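Local coordinates for protein aerobactin synthase IucA (Klebsiella pneumoniae subsp. pneumoniae, PDB 5JM7) that probably catalyses the ATP-dependent condensation of citrate with a hydroxamate-bearing lysine in the biosynthesis of the siderophore aerobactin, at residues A141-L146 / P258-T263; Y169-A174 / T263-L268; A317-F322 / L410-T415; A398-D403 / G437-G442; N430-M435 / I444-Q449. All coordinates share one frame; numbering follows the deposited sequence.

Contact 1: A141-L146 / P258-T263; sequences AEQALL and PWLPTT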
# COMPACT_ATOMS: atom_id res chain seq x y z
N ALA A 141 16.58 4.83 8.14
CA ALA A 141 17.40 5.29 9.27
C ALA A 141 18.76 4.58 9.30
O ALA A 141 19.78 5.22 9.57
CB ALA A 141 16.67 5.09 10.61
N GLU A 142 18.79 3.27 9.03
CA GLU A 142 20.06 2.52 9.03
C GLU A 142 21.05 3.09 8.01
O GLU A 142 22.26 3.11 8.26
CB GLU A 142 19.80 1.04 8.73
CG GLU A 142 19.12 0.31 9.85
CD GLU A 142 19.92 0.39 11.14
OE1 GLU A 142 21.17 0.25 11.07
OE2 GLU A 142 19.31 0.63 12.21
N GLN A 143 20.56 3.53 6.88
CA GLN A 143 21.43 4.04 5.84
C GLN A 143 21.62 5.52 5.80
O GLN A 143 22.21 6.02 4.88
CB GLN A 143 20.98 3.53 4.49
CG GLN A 143 20.83 2.04 4.43
CD GLN A 143 20.67 1.55 3.03
OE1 GLN A 143 21.29 0.61 2.65
NE2 GLN A 143 19.82 2.18 2.28
N ALA A 144 21.10 6.23 6.78
CA ALA A 144 21.26 7.67 6.84
C ALA A 144 22.53 8.08 7.56
O ALA A 144 22.81 9.28 7.65
CB ALA A 144 20.06 8.31 7.53
N LEU A 145 23.31 7.11 8.05
CA LEU A 145 24.47 7.35 8.90
C LEU A 145 25.72 7.56 8.04
O LEU A 145 26.20 6.62 7.41
CB LEU A 145 24.68 6.17 9.85
CG LEU A 145 25.88 6.31 10.78
CD1 LEU A 145 25.65 7.47 11.75
CD2 LEU A 145 26.17 5.02 11.53
N LEU A 146 26.24 8.78 8.04
CA LEU A 146 27.44 9.11 7.27
C LEU A 146 28.71 9.08 8.10
O LEU A 146 29.76 8.65 7.60
CB LEU A 146 27.28 10.48 6.60
CG LEU A 146 26.22 10.56 5.49
CD1 LEU A 146 26.08 12.00 4.99
CD2 LEU A 146 26.54 9.64 4.33
N PRO A 258 16.23 -8.43 -2.19
CA PRO A 258 17.28 -7.44 -1.90
C PRO A 258 17.53 -7.29 -0.40
O PRO A 258 16.60 -7.19 0.40
CB PRO A 258 16.71 -6.14 -2.48
CG PRO A 258 15.21 -6.32 -2.33
CD PRO A 258 14.98 -7.80 -2.67
N TRP A 259 18.81 -7.24 -0.04
CA TRP A 259 19.26 -6.99 1.32
C TRP A 259 20.01 -5.67 1.34
O TRP A 259 20.72 -5.35 0.38
CB TRP A 259 20.21 -8.10 1.79
CG TRP A 259 19.50 -9.38 2.04
CD1 TRP A 259 19.20 -10.34 1.11
CD2 TRP A 259 19.04 -9.86 3.30
NE1 TRP A 259 18.55 -11.38 1.72
CE2 TRP A 259 18.44 -11.12 3.07
CE3 TRP A 259 19.06 -9.35 4.61
CZ2 TRP A 259 17.86 -11.87 4.09
CZ3 TRP A 259 18.48 -10.09 5.63
CH2 TRP A 259 17.89 -11.35 5.36
N LEU A 260 19.85 -4.91 2.41
CA LEU A 260 20.63 -3.69 2.46
C LEU A 260 21.49 -3.65 3.71
O LEU A 260 21.03 -4.03 4.81
CB LEU A 260 19.73 -2.46 2.37
CG LEU A 260 18.56 -2.25 3.32
CD1 LEU A 260 19.01 -1.66 4.67
CD2 LEU A 260 17.47 -1.39 2.67
N PRO A 261 22.75 -3.24 3.59
CA PRO A 261 23.62 -3.14 4.77
C PRO A 261 23.11 -2.07 5.73
O PRO A 261 22.63 -1.02 5.31
CB PRO A 261 24.98 -2.79 4.18
CG PRO A 261 24.67 -2.12 2.89
CD PRO A 261 23.41 -2.75 2.36
N THR A 262 23.21 -2.38 7.02
CA THR A 262 22.81 -1.49 8.10
C THR A 262 24.05 -0.77 8.62
O THR A 262 25.13 -0.85 8.02
CB THR A 262 22.12 -2.27 9.21
OG1 THR A 262 23.04 -3.19 9.80
CG2 THR A 262 20.96 -3.05 8.63
N THR A 263 23.91 -0.04 9.74
CA THR A 263 25.04 0.71 10.30
C THR A 263 26.25 -0.17 10.53
O THR A 263 27.39 0.30 10.42
CB THR A 263 24.63 1.41 11.62
OG1 THR A 263 24.07 0.46 12.53
CG2 THR A 263 23.63 2.54 11.38

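Contact 2: Y169-A174 / T263-L268; sequences YLPDFA and TSSRSL. With SO4 (sulfate ion), chain B.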
# COMPACT_ATOMS: atom_id res chain seq x y z
N TYR A 169 28.63 -2.24 -0.73
CA TYR A 169 28.46 -2.97 0.52
C TYR A 169 28.40 -2.09 1.75
O TYR A 169 28.07 -2.59 2.82
CB TYR A 169 29.59 -4.00 0.68
CG TYR A 169 29.62 -5.02 -0.45
CD1 TYR A 169 28.44 -5.63 -0.89
CD2 TYR A 169 30.81 -5.34 -1.10
CE1 TYR A 169 28.46 -6.56 -1.95
CE2 TYR A 169 30.83 -6.26 -2.15
CZ TYR A 169 29.65 -6.86 -2.56
OH TYR A 169 29.69 -7.76 -3.58
N LEU A 170 28.68 -0.79 1.63
CA LEU A 170 28.63 0.05 2.82
C LEU A 170 27.33 0.83 2.89
O LEU A 170 26.87 1.36 1.87
CB LEU A 170 29.80 1.04 2.85
CG LEU A 170 31.19 0.39 2.89
CD1 LEU A 170 32.25 1.45 2.83
CD2 LEU A 170 31.36 -0.48 4.12
N PRO A 171 26.72 0.94 4.07
CA PRO A 171 25.46 1.68 4.19
C PRO A 171 25.59 3.13 3.80
O PRO A 171 24.57 3.76 3.47
CB PRO A 171 25.11 1.53 5.67
CG PRO A 171 26.45 1.40 6.34
CD PRO A 171 27.29 0.59 5.38
N ASP A 172 26.81 3.68 3.83
CA ASP A 172 27.04 5.08 3.47
C ASP A 172 26.38 5.44 2.15
O ASP A 172 25.88 6.55 1.98
CB ASP A 172 28.55 5.35 3.36
CG ASP A 172 29.28 5.15 4.67
OD1 ASP A 172 28.62 5.06 5.72
OD2 ASP A 172 30.53 5.11 4.65
N PHE A 173 26.34 4.49 1.22
CA PHE A 173 25.92 4.76 -0.15
C PHE A 173 24.50 4.29 -0.42
O PHE A 173 24.05 4.33 -1.58
CB PHE A 173 26.91 4.11 -1.12
CG PHE A 173 28.31 4.64 -0.96
CD1 PHE A 173 28.69 5.84 -1.55
CD2 PHE A 173 29.22 3.97 -0.15
CE1 PHE A 173 29.97 6.35 -1.37
CE2 PHE A 173 30.50 4.48 0.04
CZ PHE A 173 30.88 5.67 -0.57
N ALA A 174 23.78 3.88 0.62
CA ALA A 174 22.43 3.35 0.52
C ALA A 174 22.25 2.31 -0.59
O ALA A 174 21.34 2.42 -1.41
CB ALA A 174 21.43 4.49 0.34
N THR A 263 23.91 -0.04 9.74
CA THR A 263 25.04 0.71 10.30
C THR A 263 26.25 -0.17 10.53
O THR A 263 27.39 0.30 10.42
CB THR A 263 24.63 1.41 11.62
OG1 THR A 263 24.07 0.46 12.53
CG2 THR A 263 23.63 2.54 11.38
N SER A 264 26.04 -1.45 10.83
CA SER A 264 27.14 -2.36 11.11
C SER A 264 27.86 -2.83 9.84
O SER A 264 29.04 -3.21 9.90
CB SER A 264 26.61 -3.56 11.89
OG SER A 264 27.60 -4.53 12.13
N SER A 265 27.16 -2.85 8.70
CA SER A 265 27.72 -3.27 7.41
C SER A 265 27.89 -4.79 7.29
O SER A 265 27.63 -5.36 6.22
CB SER A 265 29.05 -2.56 7.15
OG SER A 265 29.64 -3.04 5.96
N ARG A 266 28.31 -5.46 8.37
CA ARG A 266 28.21 -6.92 8.39
C ARG A 266 26.76 -7.37 8.49
O ARG A 266 26.45 -8.51 8.16
CB ARG A 266 28.96 -7.52 9.57
CG ARG A 266 30.45 -7.38 9.61
CD ARG A 266 30.93 -7.96 10.93
NE ARG A 266 30.25 -7.26 12.02
CZ ARG A 266 30.39 -7.56 13.31
NH1 ARG A 266 31.18 -8.56 13.68
NH2 ARG A 266 29.73 -6.85 14.22
N SER A 267 25.88 -6.54 9.04
CA SER A 267 24.50 -6.92 9.33
C SER A 267 23.59 -6.42 8.23
O SER A 267 23.65 -5.25 7.84
CB SER A 267 24.04 -6.35 10.67
OG SER A 267 24.76 -6.96 11.72
N LEU A 268 22.73 -7.30 7.74
CA LEU A 268 21.89 -6.98 6.61
C LEU A 268 20.42 -7.06 7.02
O LEU A 268 20.04 -7.89 7.84
CB LEU A 268 22.18 -7.92 5.44
CG LEU A 268 23.66 -7.99 5.02
CD1 LEU A 268 23.86 -8.99 3.88
CD2 LEU A 268 24.26 -6.64 4.65
S SO4 B . 25.51 -5.30 14.78
O1 SO4 B . 25.96 -4.23 15.62
O2 SO4 B . 24.98 -6.35 15.57
O3 SO4 B . 24.47 -4.81 13.93
O4 SO4 B . 26.62 -5.80 13.99
O HOH W 1 27.35 -5.27 3.47

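Contact 3: A317-F322 / L410-T415; sequences ARFPTF and LKPLFT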
# COMPACT_ATOMS: atom_id res chain seq x y z
N ALA A 317 6.81 -8.71 30.71
CA ALA A 317 5.46 -8.28 31.09
C ALA A 317 5.48 -6.92 31.79
O ALA A 317 4.50 -6.16 31.69
CB ALA A 317 4.80 -9.32 32.00
N ARG A 318 6.59 -6.60 32.47
CA ARG A 318 6.74 -5.31 33.14
C ARG A 318 7.05 -4.18 32.16
O ARG A 318 6.67 -3.03 32.40
CB ARG A 318 7.83 -5.42 34.21
CG ARG A 318 8.07 -4.18 35.02
CD ARG A 318 9.19 -4.40 36.05
NE ARG A 318 9.48 -3.19 36.82
CZ ARG A 318 10.36 -3.13 37.81
NH1 ARG A 318 11.07 -4.19 38.14
NH2 ARG A 318 10.58 -1.98 38.42
N PHE A 319 7.73 -4.48 31.06
CA PHE A 319 8.09 -3.47 30.06
C PHE A 319 7.64 -3.92 28.68
O PHE A 319 8.46 -4.26 27.82
CB PHE A 319 9.60 -3.18 30.07
CG PHE A 319 10.09 -2.63 31.38
CD1 PHE A 319 9.90 -1.30 31.70
CD2 PHE A 319 10.77 -3.45 32.27
CE1 PHE A 319 10.36 -0.78 32.92
CE2 PHE A 319 11.23 -2.94 33.48
CZ PHE A 319 11.02 -1.61 33.80
N PRO A 320 6.33 -3.91 28.43
CA PRO A 320 5.83 -4.46 27.15
C PRO A 320 6.33 -3.70 25.92
O PRO A 320 6.43 -4.30 24.84
CB PRO A 320 4.30 -4.37 27.30
CG PRO A 320 4.09 -3.26 28.32
CD PRO A 320 5.24 -3.46 29.31
N THR A 321 6.67 -2.42 26.05
CA THR A 321 7.21 -1.64 24.94
C THR A 321 8.70 -1.86 24.75
O THR A 321 9.29 -1.21 23.88
CB THR A 321 6.98 -0.13 25.16
OG1 THR A 321 7.74 0.30 26.31
CG2 THR A 321 5.51 0.18 25.44
N PHE A 322 9.34 -2.68 25.58
CA PHE A 322 10.77 -2.97 25.47
C PHE A 322 11.00 -4.36 24.89
O PHE A 322 10.53 -5.36 25.45
CB PHE A 322 11.46 -2.81 26.82
CG PHE A 322 12.84 -3.38 26.86
CD1 PHE A 322 13.84 -2.88 26.06
CD2 PHE A 322 13.18 -4.31 27.83
CE1 PHE A 322 15.13 -3.39 26.10
CE2 PHE A 322 14.49 -4.81 27.92
CZ PHE A 322 15.47 -4.35 27.05
N LEU A 410 15.86 4.58 28.95
CA LEU A 410 16.70 4.47 30.13
C LEU A 410 16.06 3.61 31.20
O LEU A 410 16.73 2.79 31.82
CB LEU A 410 17.03 5.84 30.72
CG LEU A 410 17.86 6.81 29.88
CD1 LEU A 410 18.06 8.10 30.64
CD2 LEU A 410 19.18 6.19 29.48
N LYS A 411 14.75 3.78 31.43
CA LYS A 411 14.09 3.00 32.48
C LYS A 411 14.21 1.50 32.29
O LYS A 411 14.57 0.82 33.27
CB LYS A 411 12.63 3.44 32.63
CG LYS A 411 11.94 2.74 33.80
CD LYS A 411 10.53 3.26 34.05
CE LYS A 411 9.82 2.38 35.07
NZ LYS A 411 10.55 2.29 36.40
N PRO A 412 13.95 0.91 31.11
CA PRO A 412 14.09 -0.56 30.97
C PRO A 412 15.52 -1.04 31.14
O PRO A 412 15.73 -2.13 31.69
CB PRO A 412 13.61 -0.83 29.54
CG PRO A 412 12.78 0.36 29.16
CD PRO A 412 13.43 1.51 29.86
N LEU A 413 16.50 -0.28 30.65
CA LEU A 413 17.88 -0.74 30.68
C LEU A 413 18.47 -0.71 32.10
O LEU A 413 19.17 -1.65 32.49
CB LEU A 413 18.72 0.10 29.72
CG LEU A 413 18.23 -0.16 28.28
CD1 LEU A 413 18.84 0.77 27.26
CD2 LEU A 413 18.51 -1.64 27.91
N PHE A 414 18.20 0.35 32.89
CA PHE A 414 18.65 0.36 34.29
C PHE A 414 17.90 -0.67 35.12
O PHE A 414 18.52 -1.37 35.93
CB PHE A 414 18.50 1.75 34.93
CG PHE A 414 19.49 2.78 34.45
CD1 PHE A 414 20.78 2.81 34.96
CD2 PHE A 414 19.13 3.74 33.52
CE1 PHE A 414 21.70 3.76 34.53
CE2 PHE A 414 20.04 4.68 33.08
CZ PHE A 414 21.32 4.69 33.59
N THR A 415 16.58 -0.79 34.95
CA THR A 415 15.83 -1.77 35.72
C THR A 415 16.26 -3.20 35.39
O THR A 415 16.23 -4.07 36.27
CB THR A 415 14.34 -1.60 35.47
OG1 THR A 415 13.96 -0.25 35.77
CG2 THR A 415 13.54 -2.52 36.38

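Contact 4: A398-D403 / G437-G442; sequences AHAWVD and GDLPVG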
# COMPACT_ATOMS: atom_id res chain seq x y z
N ALA A 398 10.94 19.34 22.41
CA ALA A 398 12.22 18.80 22.85
C ALA A 398 12.11 18.18 24.24
O ALA A 398 12.68 17.11 24.48
CB ALA A 398 13.30 19.88 22.83
N HIS A 399 11.38 18.84 25.16
CA HIS A 399 11.20 18.28 26.50
C HIS A 399 10.40 16.99 26.47
O HIS A 399 10.74 16.02 27.14
CB HIS A 399 10.51 19.28 27.44
CG HIS A 399 11.32 20.51 27.75
ND1 HIS A 399 10.77 21.63 28.33
CD2 HIS A 399 12.64 20.77 27.58
CE1 HIS A 399 11.72 22.54 28.50
NE2 HIS A 399 12.86 22.04 28.05
N ALA A 400 9.32 16.97 25.68
CA ALA A 400 8.50 15.77 25.58
C ALA A 400 9.29 14.58 25.03
O ALA A 400 9.09 13.44 25.46
CB ALA A 400 7.28 16.04 24.72
N TRP A 401 10.22 14.84 24.10
CA TRP A 401 10.97 13.75 23.47
C TRP A 401 12.04 13.23 24.42
O TRP A 401 12.28 12.01 24.49
CB TRP A 401 11.62 14.24 22.19
CG TRP A 401 12.00 13.17 21.17
CD1 TRP A 401 11.28 12.86 20.04
CD2 TRP A 401 13.09 12.23 21.22
NE1 TRP A 401 11.89 11.85 19.34
CE2 TRP A 401 13.00 11.43 20.05
CE3 TRP A 401 14.15 12.00 22.11
CZ2 TRP A 401 13.92 10.42 19.75
CZ3 TRP A 401 15.07 11.00 21.82
CH2 TRP A 401 14.95 10.22 20.63
N VAL A 402 12.71 14.13 25.16
CA VAL A 402 13.68 13.73 26.19
C VAL A 402 13.00 12.91 27.28
O VAL A 402 13.53 11.89 27.73
CB VAL A 402 14.40 14.96 26.77
CG1 VAL A 402 15.21 14.58 28.07
CG2 VAL A 402 15.32 15.57 25.75
N ASP A 403 11.83 13.36 27.74
CA ASP A 403 11.13 12.66 28.82
C ASP A 403 10.69 11.26 28.39
O ASP A 403 10.82 10.29 29.16
CB ASP A 403 9.90 13.46 29.27
CG ASP A 403 10.26 14.76 30.02
OD1 ASP A 403 11.44 14.97 30.39
OD2 ASP A 403 9.33 15.55 30.27
N GLY A 437 4.53 8.96 15.49
CA GLY A 437 4.40 10.40 15.30
C GLY A 437 5.54 11.18 15.91
O GLY A 437 5.30 12.22 16.56
N ASP A 438 6.77 10.71 15.74
CA ASP A 438 7.99 11.41 16.17
C ASP A 438 8.19 11.39 17.68
O ASP A 438 9.14 12.00 18.17
CB ASP A 438 7.97 12.84 15.63
CG ASP A 438 8.13 12.88 14.11
OD1 ASP A 438 8.82 12.02 13.52
OD2 ASP A 438 7.40 13.68 13.49
N LEU A 439 7.34 10.70 18.44
CA LEU A 439 7.54 10.57 19.88
C LEU A 439 7.96 9.14 20.24
O LEU A 439 7.35 8.19 19.73
CB LEU A 439 6.24 10.88 20.64
CG LEU A 439 6.28 10.87 22.17
CD1 LEU A 439 6.98 12.13 22.67
CD2 LEU A 439 4.89 10.77 22.71
N PRO A 440 8.97 8.95 21.08
CA PRO A 440 9.33 7.58 21.51
C PRO A 440 8.17 6.91 22.25
O PRO A 440 7.65 7.44 23.24
CB PRO A 440 10.53 7.80 22.44
CG PRO A 440 11.16 9.07 21.95
CD PRO A 440 9.98 9.94 21.51
N VAL A 441 7.77 5.73 21.77
CA VAL A 441 6.79 4.89 22.45
C VAL A 441 7.34 3.52 22.82
O VAL A 441 6.63 2.73 23.47
CB VAL A 441 5.51 4.73 21.61
CG1 VAL A 441 4.80 6.07 21.44
CG2 VAL A 441 5.83 4.10 20.27
N GLY A 442 8.58 3.20 22.44
CA GLY A 442 9.14 1.90 22.76
C GLY A 442 10.62 1.85 22.46
O GLY A 442 11.19 2.75 21.81

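Contact 5: N430-M435 / I444-Q449; sequences NILVQM and IYRDCQ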
# COMPACT_ATOMS: atom_id res chain seq x y z
N ASN A 430 23.24 0.38 18.93
CA ASN A 430 22.46 -0.75 19.44
C ASN A 430 21.06 -0.37 19.89
O ASN A 430 20.30 -1.25 20.29
CB ASN A 430 23.14 -1.43 20.64
CG ASN A 430 24.44 -2.09 20.28
OD1 ASN A 430 24.76 -2.27 19.10
ND2 ASN A 430 25.16 -2.56 21.30
N ILE A 431 20.71 0.91 19.85
CA ILE A 431 19.43 1.39 20.38
C ILE A 431 18.55 1.81 19.22
O ILE A 431 18.91 2.71 18.44
CB ILE A 431 19.61 2.55 21.36
CG1 ILE A 431 20.30 2.06 22.63
CG2 ILE A 431 18.28 3.18 21.68
CD1 ILE A 431 20.67 3.16 23.53
N LEU A 432 17.39 1.14 19.11
CA LEU A 432 16.37 1.45 18.13
C LEU A 432 15.22 2.13 18.87
O LEU A 432 14.59 1.52 19.74
CB LEU A 432 15.87 0.19 17.42
CG LEU A 432 16.96 -0.56 16.66
CD1 LEU A 432 16.42 -1.85 16.05
CD2 LEU A 432 17.60 0.33 15.62
N VAL A 433 14.96 3.38 18.52
CA VAL A 433 13.92 4.14 19.19
C VAL A 433 12.64 3.88 18.39
O VAL A 433 12.56 4.22 17.21
CB VAL A 433 14.26 5.63 19.26
CG1 VAL A 433 13.15 6.38 19.96
CG2 VAL A 433 15.61 5.84 19.96
N GLN A 434 11.67 3.21 19.01
CA GLN A 434 10.40 3.00 18.35
C GLN A 434 9.59 4.28 18.54
O GLN A 434 9.21 4.61 19.68
CB GLN A 434 9.64 1.82 18.95
CG GLN A 434 8.44 1.33 18.11
CD GLN A 434 7.60 0.28 18.84
OE1 GLN A 434 7.81 -0.01 20.03
NE2 GLN A 434 6.70 -0.36 18.10
N MET A 435 9.32 4.99 17.46
CA MET A 435 8.54 6.22 17.55
C MET A 435 7.17 6.04 16.91
O MET A 435 6.97 5.22 15.99
CB MET A 435 9.29 7.38 16.89
CG MET A 435 10.50 7.79 17.67
SD MET A 435 11.39 9.13 16.90
CE MET A 435 12.32 8.25 15.62
N ILE A 444 13.68 -1.02 21.09
CA ILE A 444 14.16 -2.32 20.62
C ILE A 444 15.68 -2.31 20.75
O ILE A 444 16.35 -1.42 20.20
CB ILE A 444 13.73 -2.62 19.18
CG1 ILE A 444 12.21 -2.75 19.10
CG2 ILE A 444 14.36 -3.92 18.72
CD1 ILE A 444 11.66 -2.81 17.69
N TYR A 445 16.22 -3.28 21.49
CA TYR A 445 17.67 -3.43 21.62
C TYR A 445 18.15 -4.51 20.65
O TYR A 445 17.47 -5.53 20.46
CB TYR A 445 18.05 -3.79 23.05
CG TYR A 445 19.54 -3.94 23.25
CD1 TYR A 445 20.35 -2.83 23.46
CD2 TYR A 445 20.14 -5.19 23.18
CE1 TYR A 445 21.73 -2.97 23.62
CE2 TYR A 445 21.50 -5.34 23.33
CZ TYR A 445 22.30 -4.23 23.55
OH TYR A 445 23.66 -4.42 23.69
N ARG A 446 19.28 -4.27 19.99
CA ARG A 446 19.92 -5.31 19.18
C ARG A 446 21.41 -5.31 19.43
O ARG A 446 21.99 -4.30 19.85
CB ARG A 446 19.71 -5.13 17.66
CG ARG A 446 20.37 -3.91 17.16
CD ARG A 446 20.33 -3.69 15.65
NE ARG A 446 20.98 -2.41 15.40
CZ ARG A 446 20.89 -1.72 14.28
NH1 ARG A 446 20.15 -2.17 13.28
NH2 ARG A 446 21.51 -0.54 14.18
N ASP A 447 22.02 -6.45 19.13
CA ASP A 447 23.43 -6.82 19.26
C ASP A 447 23.59 -7.55 20.59
O ASP A 447 24.17 -7.01 21.54
CB ASP A 447 24.40 -5.65 19.17
CG ASP A 447 25.84 -6.10 19.07
OD1 ASP A 447 26.08 -7.33 19.01
OD2 ASP A 447 26.74 -5.25 19.02
N CYS A 448 23.10 -8.78 20.64
CA CYS A 448 23.17 -9.61 21.83
C CYS A 448 24.60 -9.97 22.23
O CYS A 448 24.80 -10.55 23.29
CB CYS A 448 22.35 -10.86 21.60
SG CYS A 448 20.61 -10.47 21.42
N GLN A 449 25.59 -9.64 21.40
CA GLN A 449 26.97 -9.81 21.80
C GLN A 449 27.39 -8.75 22.80
O GLN A 449 28.41 -8.93 23.49
CB GLN A 449 27.87 -9.79 20.55
CG GLN A 449 27.52 -10.93 19.57
CD GLN A 449 28.28 -10.87 18.25
OE1 GLN A 449 28.80 -9.82 17.85
NE2 GLN A 449 28.30 -12.00 17.54

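Contact 1: A141-L146 / P258-T263
E142, in the last turn of helix 138-142, grips the chain just beyond strand 258-261 at T263. One carboxylate oxygen, OE1, takes both bonds. T263 N donates to E142 OE1 at 3.1 Å, almost straight (175°) and nearly in line with the C-O bond, while the hydroxyl T263 OG1 comes in at 3.3 Å to E142 OE1 on its syn side, that of the other oxygen. A bend at chi2 (-58°) folds the glutamate alongside T262, with E142 CG 4.0 Å from T262 CG2. The two side chains point the same way, and the hydroxyl of T262 is engaged by the carbonyl of S267 on the next strand.

Apolar contacts lie on both flanks of this polar centre. L145 crosses T263 at about a right angle, its CD2 methyl 3.6 Å from T263 CG2. Beyond E142 the chain leaves helical geometry, and the aliphatic part of Q143 reaches the strand, with Q143 CG 4.1 Å from L260 CD1.

In the second shell the other carboxylate oxygen, OE2, forms a salt bridge with R446, and S366 bonds the carbonyl of A141. One buried carboxylate thus serves a backbone amide, a hydroxyl and an arginine, an arrangement that fixes its rotation and probably stabilises its negative charge within the protein interior.

Contact 2: Y169-A174 / T263-L268
S265 points its hydroxyl between the carbonyl oxygen of Y169 and the CD2 methyl of L170, while the CD edge of the P171 ring abuts its CB. With OG trans to its own backbone nitrogen (chi1 175°), S265 sets that hydroxyl 3.6 Å from L170 CD2 and 3.5 Å from Y169 O. Its CB rests 4.0 Å from P171 CD, and the proline ring also leans toward T263, with P171 CG 4.3 Å from T263 CA. No direct hydrogen bond crosses between the segments. A water joins them instead, giving one proton to Y169 O at 2.9 Å and the other to S265 O at 2.8 Å.

S264 and R266 point away from the proline, and with S267 they approach a bound sulfate. S267 OG donates to sulfate O3 at 3.1 Å, the R266 guanidinium adds a weak bond to O4, and S264 OG approaches O4 too closely for its exact distance to be trusted. K278 and R349 complete the anion site. The sulfate probably came from the crystallisation liquor, but its setting is consistent with a pocket for phosphate groups, as expected of an ATP-dependent synthetase.

The loop 169-174 follows helix 164-169, whose Y169 ring makes edge-to-face contacts with H227 and F177. F173 packs on helix 101-124, and the serine-rich loop 263-266 leads into strand 267-269, flanked in its sheet by strands 258-261 and 275-279.

Contact 3: A317-F322 / L410-T415
P412 is embraced by two phenylalanines, F319 and F322, and this is the dense part of the contact. Its CA stands over the centre of the F319 ring, 4.2 Å from the centroid and 8° off the normal. Its CB lies over a face of F322, 4.0 Å from that centroid and displaced toward the rim. Both are CH-pi contacts. The second ring also brings F322 CZ within 4.2 Å of L413 CD2, the two side chains crossing at about a right angle. As proline lacks an amide hydrogen, the helix is kinked here, and the residue offers the aromatic pair a purely carbon surface.

Toward the more exposed side, longer polar chains take over. K411 CE meets the F319 ring at its edge, and R318 CG lies against the face opposite P412. Fully extended from CG to NE, R318 carries its guanidinium across to T415, whose CG2 methyl sits 3.5 Å from R318 CZ, over one face of the group. D419 pairs with R318 in a salt bridge, which probably offsets the repulsion between the R318 guanidinium and the nearby K411 ammonium. T415 itself is held by its hydroxyl, OG1 bonding K411 O at 2.8 Å, while its own amide reaches that carbonyl from the opposite face.

A type I turn from F319 to F322, closed by the bond from F322 N to F319 O, brings both rings round the proline. The arrangement is that of a helix-turn-strand connection, helix 310-318 passing into strand 322-324, packed on a proline-kinked long helix, 394-420.

Contact 4: A398-D403 / G437-G442
The carbonyl oxygen of D438 meets the indole of W401 at its edge, near the ring plane, 3.0 Å from W401 NE1 and equally close to W401 CD1. Over one face of the same indole lies the ring of P440. P440 CD stands 3.5 Å from the centroid of the five-membered ring, 11° off its normal, in a CH-pi contact, and P440 CG reaches 3.5 Å from W401 CE2. The two side chains cross at about a right angle. A trans chi1 (-159°) swings the indole off helix 394-420 to this position.

Here the long helix runs nearly parallel to strand 439-445, the local axes 7.6 Å apart and inclined by 17°. The strand is the second of a beta hairpin and carries a classic beta bulge, V441 and G442 both facing Q434.

Between D438 and P440, L439 turns CD1 onto the helix backbone, 3.7 Å from A400 O. D438 has its carboxylate engaged elsewhere, in a salt bridge with R385 and a hydrogen bond from Q360. M435, V433 and L379 also pack on the indole, while A400 and L439 touch A317 and T321 of the second subunit.

Contact 5: N430-M435 / I444-Q449
L432 and I444 form an antiparallel, hydrogen-bonded pair toward the open end of the hairpin made by strands 431-436 and 439-445, the two inner strands of a four-stranded mixed sheet. Two backbone bonds close the pair, L432 N to I444 O and I444 N to L432 O, both 3.0 Å. Next to them I431 and Y445 make a non-hydrogen-bonded pair, and R446 N reaches N430 O at 3.2 Å. L432 and I444 share one face of the sheet, with their CB atoms 3.9 Å apart, while I431 and Y445 share the other.

This regular two-stranded pairing is bounded by strand 360-363 beside 431-436 and strand 322-324 beside 439-445; beyond these pairs, side chains carry the contact. N430 runs alongside the tyrosine ring in the same direction, its CB 3.6 Å from Y445 CE1 and its amide turned 83° from the ring plane. The N430 amide nitrogen and the Y445 hydroxyl are both hydrogen-bonded to the carbonyl of L425. D447 also meets the amide, crossing it obliquely, with the carboxylate and amide planes 88° apart and D447 CB 3.4 Å from N430 OD1.

R446 starts with CG wedged between its backbone nitrogen and carbonyl carbon (chi1 65°), then extends as far as NE to bring its guanidinium beneath L432. L432 CD2 sits over the centre of that flat group, 4.1 Å from R446 CZ, and the carbonyl of Q429 accepts from R446 NH2.

Contacts 1 and 2 share T263 and are clasped by T262 OG1 to S267 O at 2.9 Å, a probable hydrogen bond. From there E142 OE2 reaches R446 NH1 of contact 5 at 3.1 Å, a salt bridge between two regions whose contact centres lie about 15 Å apart. The sulfate of contact 2 lies nearby, about 5 Å from the side chain of T262 and about 4 Å from that of D447, so contacts 1, 2 and 5 all lie round this anion site, which is consistent with a phosphate pocket. Contact 4 continues the hairpin of contact 5: V441 N lies 2.8 Å from Q434 O, a probable hydrogen bond. Contacts 3 and 4 both use helix 394-420 and touch the second subunit.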